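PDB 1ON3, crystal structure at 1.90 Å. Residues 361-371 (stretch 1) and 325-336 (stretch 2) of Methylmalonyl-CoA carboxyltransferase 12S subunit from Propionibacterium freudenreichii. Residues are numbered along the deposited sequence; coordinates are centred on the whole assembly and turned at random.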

# COMPACT_ATOMS: atom_id res chain seq x y z
N ASN E 361 11.65 -11.66 13.87
CA ASN E 361 10.46 -12.07 14.61
C ASN E 361 10.63 -13.04 15.77
O ASN E 361 9.75 -13.87 16.02
CB ASN E 361 9.47 -12.64 13.60
CG ASN E 361 9.39 -11.80 12.34
OD1 ASN E 361 9.11 -10.60 12.40
ND2 ASN E 361 9.65 -12.42 11.18
N ILE E 362 11.74 -12.91 16.49
CA ILE E 362 12.04 -13.76 17.65
C ILE E 362 11.70 -12.98 18.93
O ILE E 362 12.32 -11.94 19.21
CB ILE E 362 13.55 -14.11 17.65
CG1 ILE E 362 13.89 -14.89 16.37
CG2 ILE E 362 13.93 -14.89 18.92
CD1 ILE E 362 15.35 -15.23 16.23
N PRO E 363 10.73 -13.45 19.73
CA PRO E 363 10.37 -12.74 20.97
C PRO E 363 11.58 -12.57 21.89
O PRO E 363 12.50 -13.38 21.86
CB PRO E 363 9.31 -13.64 21.61
CG PRO E 363 8.67 -14.31 20.43
CD PRO E 363 9.88 -14.64 19.55
N LEU E 364 11.53 -11.54 22.71
CA LEU E 364 12.60 -11.20 23.63
C LEU E 364 12.17 -11.35 25.08
O LEU E 364 11.17 -10.75 25.52
CB LEU E 364 13.05 -9.75 23.37
CG LEU E 364 13.90 -9.61 22.10
CD1 LEU E 364 13.83 -8.20 21.56
CD2 LEU E 364 15.32 -10.04 22.39
N VAL E 365 12.94 -12.13 25.83
CA VAL E 365 12.67 -12.38 27.24
C VAL E 365 13.82 -11.83 28.07
O VAL E 365 14.98 -12.21 27.88
CB VAL E 365 12.52 -13.90 27.51
CG1 VAL E 365 12.30 -14.16 29.00
CG2 VAL E 365 11.35 -14.45 26.70
N GLN E 366 13.49 -10.93 28.99
CA GLN E 366 14.47 -10.31 29.87
C GLN E 366 14.38 -10.85 31.30
O GLN E 366 13.28 -11.04 31.83
CB GLN E 366 14.26 -8.78 29.95
CG GLN E 366 14.60 -7.99 28.67
CD GLN E 366 13.72 -8.39 27.49
OE1 GLN E 366 14.22 -8.84 26.46
NE2 GLN E 366 12.40 -8.21 27.64
N LEU E 367 15.54 -11.09 31.91
CA LEU E 367 15.63 -11.53 33.30
C LEU E 367 16.46 -10.41 33.95
O LEU E 367 17.64 -10.24 33.65
CB LEU E 367 16.35 -12.87 33.42
CG LEU E 367 15.66 -14.02 32.68
CD1 LEU E 367 16.48 -15.31 32.92
CD2 LEU E 367 14.21 -14.19 33.15
N VAL E 368 15.81 -9.64 34.83
CA VAL E 368 16.44 -8.48 35.43
C VAL E 368 16.94 -8.53 36.88
O VAL E 368 16.21 -8.91 37.79
CB VAL E 368 15.49 -7.25 35.30
CG1 VAL E 368 16.18 -5.98 35.80
CG2 VAL E 368 15.04 -7.07 33.85
N ASP E 369 18.19 -8.11 37.04
CA ASP E 369 18.84 -7.99 38.34
C ASP E 369 20.02 -7.06 38.06
O ASP E 369 21.16 -7.50 37.93
CB ASP E 369 19.34 -9.34 38.85
CG ASP E 369 19.74 -9.29 40.32
OD1 ASP E 369 19.80 -8.16 40.86
OD2 ASP E 369 19.99 -10.36 40.93
N VAL E 370 19.73 -5.77 37.94
CA VAL E 370 20.74 -4.77 37.60
C VAL E 370 20.70 -3.59 38.57
O VAL E 370 19.67 -2.95 38.76
CB VAL E 370 20.53 -4.31 36.12
CG1 VAL E 370 19.16 -3.65 35.95
CG2 VAL E 370 21.66 -3.37 35.68
N PRO E 371 21.84 -3.27 39.19
CA PRO E 371 21.93 -2.16 40.15
C PRO E 371 22.21 -0.79 39.56
O PRO E 371 22.17 0.22 40.28
CB PRO E 371 23.05 -2.62 41.07
CG PRO E 371 24.02 -3.18 40.07
CD PRO E 371 23.14 -3.98 39.10
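Stretch 2 (325-336) GRSVGIVANQPS

Stretch 2 lies beside stretch 1 as a neighbouring parallel β-strand, joined to it by a ladder of backbone hydrogen bonds that ends in a bond from the backbone N of Asp 369 to the side-chain oxygen of Asn 333.

The backbone torsions establish the conformation. From Arg 326 to Asn 333 every residue has negative phi and positive psi, Gly 329 at -112/127 and Val 331 at -123/118 being typical, and Leu 364 to Val 370 is extended in the same way, with Asp 369, at -162/77, the least regular. Gly 325, just before the strand, has a positive phi of 81°, a value that favours glycine. The N-to-C directions of the two strands differ by 14°, and their axes approach to 4.7 Å.

The register follows from CA-CA distances across the pair. Leu 364 CA lies 4.9 Å from Gly 329 CA, Val 365 CA 4.7 Å from Ile 330 CA, Gln 366 CA 4.8 Å from Val 331 CA, and Leu 367 CA 4.6 Å from Ala 332 CA. Beyond this run the spacing opens, to 5.8 Å between Asp 369 CA and Asn 333 CA.

Hydrogen bonding shows the alternation expected of parallel strands, in which one residue bonds through both N and O to two positions on its neighbour. Gly 329 N donates to Pro 363 O at 2.9 Å, and Gly 329 O accepts from Val 365 N at 2.8 Å, with an N-H...O angle of 175°. Val 331 repeats the pattern: its N is 2.9 Å from Val 365 O and its O is 3.0 Å from Leu 367 N. The last backbone rung, Asn 333 N to Leu 367 O, is longer at 3.3 Å and less straight at 153°. Here the side chain takes over: Asn 333 CB points toward stretch 1, and with chi1 at -48° (m) OD1 accepts from Asp 369 N at 3.1 Å and 170°. OD1 thus accepts the bond that Asn 333 O would take in a continued ladder; that O lies 5.5 Å from Asp 369 N. CA-H...O contacts accompany the ladder, among them Ile 330 CA to Val 365 O and Gln 366 CA to Val 331 O, both 3.1 Å.

Side chains of paired residues leave the sheet on the same face. On one, Val 365 CB packs 4.2 Å from Ile 330 CG1, and Leu 367 CB meets Ala 332 CB at 3.6 Å; Leu 367 CD1 also reaches Ile 330 CG2 at 4.3 Å. On the other, Leu 364 CD2 lies 4.3 Å from Val 331 CG2. Gly 329 brings no side chain to this face, and an ideal CB there would fall 3.6 Å from Leu 364 CD2, so the end of the leucine side chain leans toward the space that the glycine leaves free, with CD2 4.5 Å from Gly 329 CA.

Contacts continue past the paired segments. Ile 362 CG2 rests 3.6 Å from Gly 329 N, and Pro 363 CD is 3.4 Å from Ser 327 O. At the far end Pro 335 CG lies 3.4 Å from Asp 369 OD2. Together the stretches bury 749 Å², both sides summed.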

# COMPACT_ATOMS: atom_id res chain seq x y z
N GLY E 325 8.88 -24.99 22.40
CA GLY E 325 9.34 -25.14 21.03
C GLY E 325 9.56 -23.87 20.22
O GLY E 325 10.11 -23.93 19.12
N ARG E 326 9.16 -22.73 20.77
CA ARG E 326 9.31 -21.45 20.06
C ARG E 326 10.65 -20.78 20.35
O ARG E 326 11.05 -20.67 21.52
CB ARG E 326 8.17 -20.50 20.49
CG ARG E 326 8.14 -19.13 19.84
CD ARG E 326 7.30 -18.17 20.69
NE ARG E 326 5.94 -18.67 20.94
CZ ARG E 326 4.98 -18.70 20.01
NH1 ARG E 326 5.23 -18.25 18.79
NH2 ARG E 326 3.79 -19.22 20.28
N SER E 327 11.34 -20.35 19.29
CA SER E 327 12.62 -19.66 19.45
C SER E 327 12.39 -18.35 20.19
O SER E 327 11.45 -17.61 19.89
CB SER E 327 13.26 -19.30 18.10
OG SER E 327 13.71 -20.43 17.38
N VAL E 328 13.24 -18.08 21.18
CA VAL E 328 13.19 -16.82 21.93
C VAL E 328 14.63 -16.36 22.18
O VAL E 328 15.57 -17.16 22.15
CB VAL E 328 12.51 -16.95 23.34
CG1 VAL E 328 11.06 -17.38 23.18
CG2 VAL E 328 13.28 -17.91 24.23
N GLY E 329 14.79 -15.06 22.39
CA GLY E 329 16.09 -14.50 22.69
C GLY E 329 16.04 -14.03 24.14
O GLY E 329 15.14 -13.26 24.51
N ILE E 330 16.98 -14.47 24.96
CA ILE E 330 17.00 -14.09 26.37
C ILE E 330 18.12 -13.10 26.64
O ILE E 330 19.24 -13.31 26.20
CB ILE E 330 17.19 -15.34 27.27
CG1 ILE E 330 15.98 -16.28 27.09
CG2 ILE E 330 17.35 -14.93 28.73
CD1 ILE E 330 16.07 -17.56 27.84
N VAL E 331 17.79 -12.02 27.35
CA VAL E 331 18.75 -10.97 27.71
C VAL E 331 18.65 -10.92 29.24
O VAL E 331 17.60 -10.61 29.79
CB VAL E 331 18.33 -9.61 27.10
CG1 VAL E 331 19.37 -8.54 27.42
CG2 VAL E 331 18.18 -9.76 25.58
N ALA E 332 19.76 -11.21 29.91
CA ALA E 332 19.76 -11.28 31.36
C ALA E 332 21.02 -10.72 32.01
O ALA E 332 22.14 -10.95 31.53
CB ALA E 332 19.58 -12.75 31.76
N ASN E 333 20.86 -9.98 33.10
CA ASN E 333 22.03 -9.44 33.78
C ASN E 333 22.71 -10.57 34.55
O ASN E 333 22.06 -11.51 35.00
CB ASN E 333 21.62 -8.32 34.74
CG ASN E 333 20.70 -7.31 34.08
OD1 ASN E 333 19.49 -7.28 34.36
ND2 ASN E 333 21.25 -6.49 33.20
N GLN E 334 24.03 -10.46 34.71
CA GLN E 334 24.82 -11.49 35.40
C GLN E 334 25.40 -10.93 36.72
O GLN E 334 26.51 -10.41 36.74
CB GLN E 334 25.96 -11.95 34.47
CG GLN E 334 26.83 -13.09 35.01
CD GLN E 334 26.04 -14.35 35.26
OE1 GLN E 334 25.27 -14.44 36.21
NE2 GLN E 334 26.23 -15.35 34.39
N PRO E 335 24.66 -11.07 37.83
CA PRO E 335 25.11 -10.57 39.14
C PRO E 335 26.49 -11.03 39.59
O PRO E 335 27.15 -10.34 40.37
CB PRO E 335 23.99 -11.03 40.08
CG PRO E 335 22.78 -11.02 39.19
CD PRO E 335 23.34 -11.71 37.97
N SER E 336 26.91 -12.19 39.10
CA SER E 336 28.21 -12.73 39.47
C SER E 336 29.40 -12.06 38.77
O SER E 336 30.54 -12.42 39.05
CB SER E 336 28.23 -14.23 39.20
OG SER E 336 27.70 -14.52 37.91